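Local coordinates for acetyl xylan esterase (Geobacillus stearothermophilus, PDB 5BN1), which removes acetyl side groups from the xylose backbone units of xylan and xylo-oligosaccharides, working as a doughnut-shaped homooctamer of the SGNH (GDSL) serine esterase family, at the interface of chains A and B and the interface of chains A and C. Residues are numbered along the deposited sequence; one frame, centred on the assembly and turned at random. Chains: chain A/B/C, Acetyl xylan esterase.

Contact 1: the interface of chains A and B. Residues chain A 179, 182-183, 188, 198, 202, 205, 217; chain B 43, 46-47, 50-51.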
loop_
_atom_site.group_PDB
_atom_site.type_symbol
_atom_site.label_atom_id
_atom_site.label_comp_id
_atom_site.label_asym_id
_atom_site.label_seq_id
_atom_site.Cartn_x
_atom_site.Cartn_y
_atom_site.Cartn_z
ATOM N N VAL A 179 -1.788 37.603 -17.181
ATOM C CA VAL A 179 -1.625 37.397 -15.716
ATOM C C VAL A 179 -0.183 37.650 -15.244
ATOM O O VAL A 179 0.090 38.024 -14.116
ATOM C CB VAL A 179 -2.157 36.004 -15.344
ATOM C CG1 VAL A 179 -1.949 35.705 -13.874
ATOM C CG2 VAL A 179 -3.651 35.907 -15.688
ATOM N N THR A 182 1.254 40.639 -13.545
ATOM C CA THR A 182 1.064 40.751 -12.142
ATOM C C THR A 182 1.892 39.738 -11.347
ATOM O O THR A 182 2.523 40.089 -10.380
ATOM C CB THR A 182 -0.387 40.604 -11.799
ATOM O OG1 THR A 182 -1.148 41.650 -12.434
ATOM C CG2 THR A 182 -0.696 40.648 -10.291
ATOM N N LEU A 183 1.864 38.483 -11.752
ATOM C CA LEU A 183 2.399 37.399 -10.994
ATOM C C LEU A 183 3.707 36.873 -11.637
ATOM O O LEU A 183 3.830 36.829 -12.849
ATOM C CB LEU A 183 1.497 36.189 -10.930
ATOM C CG LEU A 183 0.085 36.398 -10.304
ATOM C CD1 LEU A 183 -0.740 35.084 -10.385
ATOM C CD2 LEU A 183 0.285 36.865 -8.907
ATOM N N LEU A 188 2.097 30.596 -10.363
ATOM C CA LEU A 188 1.214 29.776 -11.141
ATOM C C LEU A 188 1.763 28.360 -11.387
ATOM O O LEU A 188 0.983 27.386 -11.483
ATOM C CB LEU A 188 0.977 30.422 -12.515
ATOM C CG LEU A 188 0.180 31.749 -12.478
ATOM C CD1 LEU A 188 0.327 32.400 -13.868
ATOM C CD2 LEU A 188 -1.253 31.432 -12.150
ATOM N N ALA A 198 -5.601 27.908 -10.618
ATOM C CA ALA A 198 -5.713 29.196 -11.258
ATOM C C ALA A 198 -5.233 29.134 -12.720
ATOM O O ALA A 198 -5.901 29.720 -13.582
ATOM C CB ALA A 198 -4.911 30.259 -10.536
ATOM N N ILE A 202 -7.349 29.865 -16.061
ATOM C CA ILE A 202 -6.878 30.745 -17.214
ATOM C C ILE A 202 -7.144 30.009 -18.516
ATOM O O ILE A 202 -7.696 30.599 -19.473
ATOM C CB ILE A 202 -5.429 31.152 -17.007
ATOM C CG1 ILE A 202 -5.254 32.122 -15.860
ATOM C CG2 ILE A 202 -4.851 31.745 -18.328
ATOM C CD1 ILE A 202 -3.808 32.241 -15.392
ATOM N N ARG A 205 -10.949 29.564 -19.221
ATOM C CA ARG A 205 -11.527 30.821 -19.587
ATOM C C ARG A 205 -11.154 31.175 -21.060
ATOM O O ARG A 205 -12.034 31.594 -21.812
ATOM C CB ARG A 205 -10.983 31.893 -18.655
ATOM C CG ARG A 205 -11.470 33.256 -19.003
ATOM C CD ARG A 205 -10.888 34.329 -18.102
ATOM N NE ARG A 205 -11.503 35.631 -18.333
ATOM C CZ ARG A 205 -10.861 36.783 -18.250
ATOM N NH1 ARG A 205 -9.629 36.844 -17.868
ATOM N NH2 ARG A 205 -11.517 37.937 -18.496
ATOM N N ARG A 217 -14.585 40.498 -16.120
ATOM C CA ARG A 217 -14.716 41.275 -14.865
ATOM C C ARG A 217 -16.050 42.038 -14.791
ATOM O O ARG A 217 -16.519 42.603 -15.814
ATOM C CB ARG A 217 -13.629 42.362 -14.700
ATOM C CG ARG A 217 -12.207 41.940 -14.408
ATOM C CD ARG A 217 -11.293 43.029 -14.966
ATOM N NE ARG A 217 -9.887 42.679 -14.872
ATOM C CZ ARG A 217 -9.185 42.661 -13.727
ATOM N NH1 ARG A 217 -9.773 42.963 -12.569
ATOM N NH2 ARG A 217 -7.884 42.316 -13.741
ATOM N N GLY B 43 -9.358 30.160 -7.666
ATOM C CA GLY B 43 -8.779 30.103 -9.007
ATOM C C GLY B 43 -9.342 31.086 -9.962
ATOM O O GLY B 43 -8.635 31.715 -10.803
ATOM N N GLN B 46 -8.048 34.515 -9.114
ATOM C CA GLN B 46 -6.651 34.707 -9.556
ATOM C C GLN B 46 -6.594 34.845 -11.057
ATOM O O GLN B 46 -5.808 35.696 -11.608
ATOM C CB GLN B 46 -5.786 33.629 -9.040
ATOM C CG GLN B 46 -4.329 33.951 -9.393
ATOM C CD GLN B 46 -3.415 33.288 -8.377
ATOM O OE1 GLN B 46 -3.386 32.034 -8.234
ATOM N NE2 GLN B 46 -2.810 34.149 -7.515
ATOM N N ALA B 47 -7.372 34.055 -11.796
ATOM C CA ALA B 47 -7.365 34.130 -13.267
ATOM C C ALA B 47 -7.862 35.455 -13.797
ATOM O O ALA B 47 -7.310 35.997 -14.775
ATOM C CB ALA B 47 -8.191 33.040 -13.820
ATOM N N PRO B 50 -5.988 38.949 -10.923
ATOM C CA PRO B 50 -4.774 38.521 -10.236
ATOM C C PRO B 50 -4.115 39.566 -9.344
ATOM O O PRO B 50 -3.368 39.205 -8.427
ATOM C CB PRO B 50 -3.812 38.192 -11.429
ATOM C CG PRO B 50 -4.381 38.979 -12.516
ATOM C CD PRO B 50 -5.874 38.947 -12.366
ATOM N N GLU B 51 -4.496 40.815 -9.581
ATOM C CA GLU B 51 -4.050 41.920 -8.736
ATOM C C GLU B 51 -4.781 41.964 -7.390
ATOM O O GLU B 51 -4.327 42.644 -6.487
ATOM C CB GLU B 51 -4.243 43.257 -9.456
ATOM C CG GLU B 51 -5.638 43.745 -9.542
ATOM C CD GLU B 51 -6.584 43.113 -10.541
ATOM O OE1 GLU B 51 -6.228 42.227 -11.330
ATOM O OE2 GLU B 51 -7.752 43.534 -10.542
HETATM O O HOH W 1 -7.518 34.879 -17.262
#
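Helix 37-48 of chain B lays its C-terminal end against helices 172-180 and 197-211 of chain A, in one patch of a two-fold symmetric subunit interface, repeated with the chains exchanged. B:Gln46 is the side chain to follow. Its CB touches the methyl of A:Ala198; CG, anti to the backbone N (chi1 -174°), lies between that methyl and CD1 of A:Leu183. The chain runs on extended, so the amide tip divides its two ends: B:Gln46 OE1 sits 3.3 Å from A:Ala198 CB, and B:Gln46 NE2 comes 3.7 Å from A:Leu183 CD1. These are packing contacts for a polar group. One helical step on, B:Ala47 CB abuts A:Ile202 CG1 at 3.7 Å, and its carbonyl O takes a water at 2.7 Å that also meets A:Arg205 NH1. B:Pro50 CB packs obliquely against A:Val179 CG1, and A:Thr182 CG2 lies against the proline's carbonyl O. At the rim A:Arg217, poorly ordered, and B:Glu51 reach tip to tip in an end-on salt bridge. A:Arg217 NH1 meets the syn lone pair of B:Glu51 OE2 at 2.9 Å; NH2 points almost straight (175°) at OE1, approaching from above the carboxylate plane. An alanine in place of B:Glu51 removes the carboxylate that takes both A:Arg217 bonds and would probably loosen the rim of the interface. Together, this close helix packing and its charged border help hold neighbouring subunits in the octamer.

Contact 2: the interface of chains A and C. Residues chain A 95, 98-99, 101, 145-147; chain C 184, 186-187.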
loop_
_atom_site.group_PDB
_atom_site.type_symbol
_atom_site.label_atom_id
_atom_site.label_comp_id
_atom_site.label_asym_id
_atom_site.label_seq_id
_atom_site.Cartn_x
_atom_site.Cartn_y
_atom_site.Cartn_z
ATOM N N TRP A 95 9.862 21.448 -24.966
ATOM C CA TRP A 95 10.555 21.280 -23.654
ATOM C C TRP A 95 11.708 20.323 -23.753
ATOM O O TRP A 95 12.747 20.586 -23.164
ATOM C CB TRP A 95 9.551 20.821 -22.623
ATOM C CG TRP A 95 9.897 21.120 -21.182
ATOM C CD1 TRP A 95 10.899 21.892 -20.699
ATOM C CD2 TRP A 95 9.013 20.851 -20.077
ATOM N NE1 TRP A 95 10.790 22.013 -19.311
ATOM C CE2 TRP A 95 9.633 21.389 -18.916
ATOM C CE3 TRP A 95 7.854 20.130 -19.967
ATOM C CZ2 TRP A 95 8.981 21.307 -17.659
ATOM C CZ3 TRP A 95 7.258 19.987 -18.730
ATOM C CH2 TRP A 95 7.851 20.597 -17.606
ATOM N N TYR A 98 15.130 21.590 -24.450
ATOM C CA TYR A 98 15.735 22.329 -23.367
ATOM C C TYR A 98 16.016 21.490 -22.105
ATOM O O TYR A 98 17.066 21.793 -21.491
ATOM C CB TYR A 98 14.791 23.543 -23.017
ATOM C CG TYR A 98 14.798 24.553 -24.171
ATOM C CD1 TYR A 98 15.840 25.410 -24.319
ATOM C CD2 TYR A 98 13.743 24.610 -25.078
ATOM C CE1 TYR A 98 15.924 26.310 -25.379
ATOM C CE2 TYR A 98 13.826 25.464 -26.137
ATOM C CZ TYR A 98 14.881 26.281 -26.269
ATOM O OH TYR A 98 15.035 27.174 -27.355
ATOM N N ASP A 99 15.203 20.509 -21.791
ATOM C CA ASP A 99 15.453 19.664 -20.583
ATOM C C ASP A 99 16.297 18.483 -20.870
ATOM O O ASP A 99 16.979 17.976 -19.918
ATOM C CB ASP A 99 14.258 19.438 -19.737
ATOM C CG ASP A 99 13.291 18.412 -20.222
ATOM O OD1 ASP A 99 13.445 17.964 -21.426
ATOM O OD2 ASP A 99 12.397 17.954 -19.466
ATOM N N PRO A 101 18.718 18.219 -23.816
ATOM C CA PRO A 101 19.261 18.828 -25.018
ATOM C C PRO A 101 20.015 17.913 -25.925
ATOM O O PRO A 101 20.079 18.199 -27.132
ATOM C CB PRO A 101 20.096 20.004 -24.554
ATOM C CG PRO A 101 20.423 19.702 -23.122
ATOM C CD PRO A 101 19.225 18.968 -22.623
ATOM N N ASP A 145 13.523 34.703 -22.971
ATOM C CA ASP A 145 13.971 33.428 -22.404
ATOM C C ASP A 145 13.949 32.434 -23.565
ATOM O O ASP A 145 12.981 32.342 -24.304
ATOM C CB ASP A 145 12.970 32.968 -21.306
ATOM C CG ASP A 145 13.256 31.565 -20.770
ATOM O OD1 ASP A 145 12.773 30.635 -21.361
ATOM O OD2 ASP A 145 14.030 31.537 -19.806
ATOM N N PRO A 146 15.002 31.630 -23.731
ATOM C CA PRO A 146 15.037 30.809 -24.899
ATOM C C PRO A 146 13.890 29.904 -25.150
ATOM O O PRO A 146 13.367 29.721 -26.245
ATOM C CB PRO A 146 16.345 29.977 -24.707
ATOM C CG PRO A 146 17.203 30.823 -23.904
ATOM C CD PRO A 146 16.271 31.627 -23.003
ATOM N N MET A 147 13.374 29.260 -24.083
ATOM C CA MET A 147 12.287 28.297 -24.261
ATOM C C MET A 147 10.959 29.096 -24.526
ATOM O O MET A 147 10.141 28.588 -25.285
ATOM C CB MET A 147 12.106 27.362 -23.050
ATOM C CG MET A 147 10.977 26.436 -23.250
ATOM S SD MET A 147 11.034 25.018 -22.107
ATOM C CE MET A 147 9.395 24.407 -22.297
ATOM N N TYR C 184 20.278 25.092 -20.449
ATOM C CA TYR C 184 19.057 25.851 -20.095
ATOM C C TYR C 184 18.700 25.336 -18.681
ATOM O O TYR C 184 18.891 24.157 -18.418
ATOM C CB TYR C 184 17.924 25.640 -21.094
ATOM C CG TYR C 184 16.695 26.394 -20.832
ATOM C CD1 TYR C 184 16.571 27.698 -21.175
ATOM C CD2 TYR C 184 15.619 25.764 -20.236
ATOM C CE1 TYR C 184 15.470 28.427 -20.843
ATOM C CE2 TYR C 184 14.475 26.458 -19.938
ATOM C CZ TYR C 184 14.411 27.774 -20.207
ATOM O OH TYR C 184 13.211 28.437 -19.881
ATOM N N ALA C 186 16.105 24.138 -17.140
ATOM C CA ALA C 186 15.317 22.984 -17.077
ATOM C C ALA C 186 16.071 21.666 -17.186
ATOM O O ALA C 186 15.597 20.605 -16.767
ATOM C CB ALA C 186 14.208 23.013 -18.087
ATOM N N ALA C 187 17.244 21.740 -17.807
ATOM C CA ALA C 187 18.107 20.590 -17.934
ATOM C C ALA C 187 18.695 20.132 -16.582
ATOM O O ALA C 187 19.194 19.004 -16.449
ATOM C CB ALA C 187 19.196 20.774 -18.924
HETATM O O HOH W 2 19.638 22.852 -22.145
HETATM O O HOH W 3 18.983 17.121 -18.456
#
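C:Tyr184 buries more surface than any other residue here, 92 Å², by reaching from chain C between helix 91-99 and the start of helix 146-165 of chain A. Its CG stands anti to the backbone N (chi1 -178°), which sends the ring outward from its own subunit. A:Tyr98, with 47 Å² hidden, packs against the base of that ring: its CB lies 3.7 Å from C:Tyr184 CD2, and its CD1 leans on C:Tyr184 CG. The two rings meet edge-to-face, their planes 62° apart. A:Met147 CA backs one face of the A:Tyr98 ring, toward its rim, and probably helps hold its tilt. Further along C:Tyr184, A:Pro146 CD borders CE1 on one flank, while A:Met147 CB comes within 3.7 Å of C:Tyr184 CZ. The phenol hydroxyl then gives its hydrogen to A:Asp145 OD1, entering on the syn lone pair. That carboxylate stands at the ring's edge with its plane turned 76° from the ring, and A:Met147 N, at the start of helix 146-165, adds a weak bond to the same oxygen.

Behind the tyrosine, the short 3-10 helix 185-187 presses C:Ala186 and C:Ala187 against the end of helix 91-99. Small side chains let the backbones come close: C:Ala186 O is 3.5 Å from A:Asp99 CB, and C:Ala187 CB rests near A:Tyr98 O. The contact thus joins tyrosine insertion to backbone packing in the octamer. One water links A:Tyr98 O to C:Tyr184 N; another bridges A:Asp99 O, at 2.6 Å, and C:Ala187 O.

Contact 1 and contact 2 lie about 25 Å apart, centre to centre, and give chain A two different neighbours, each across a two-fold symmetric interface. No chain A residue is common to both, but because all subunits are identical the stretch 179-188 serves twice: residues 179, 182, 183 and, marginally, 188 of chain A pack in contact 1, while C:Tyr184, C:Ala186 and C:Ala187, from the same stretch, enter contact 2. Repeating two such interfaces can close subunits into the octameric doughnut. Contact 2 is nearer the catalytic machinery, its centre about 9 Å from A:Asp191 of the charge relay, against about 16 Å for contact 1, so assembly may help steady the active-site surroundings.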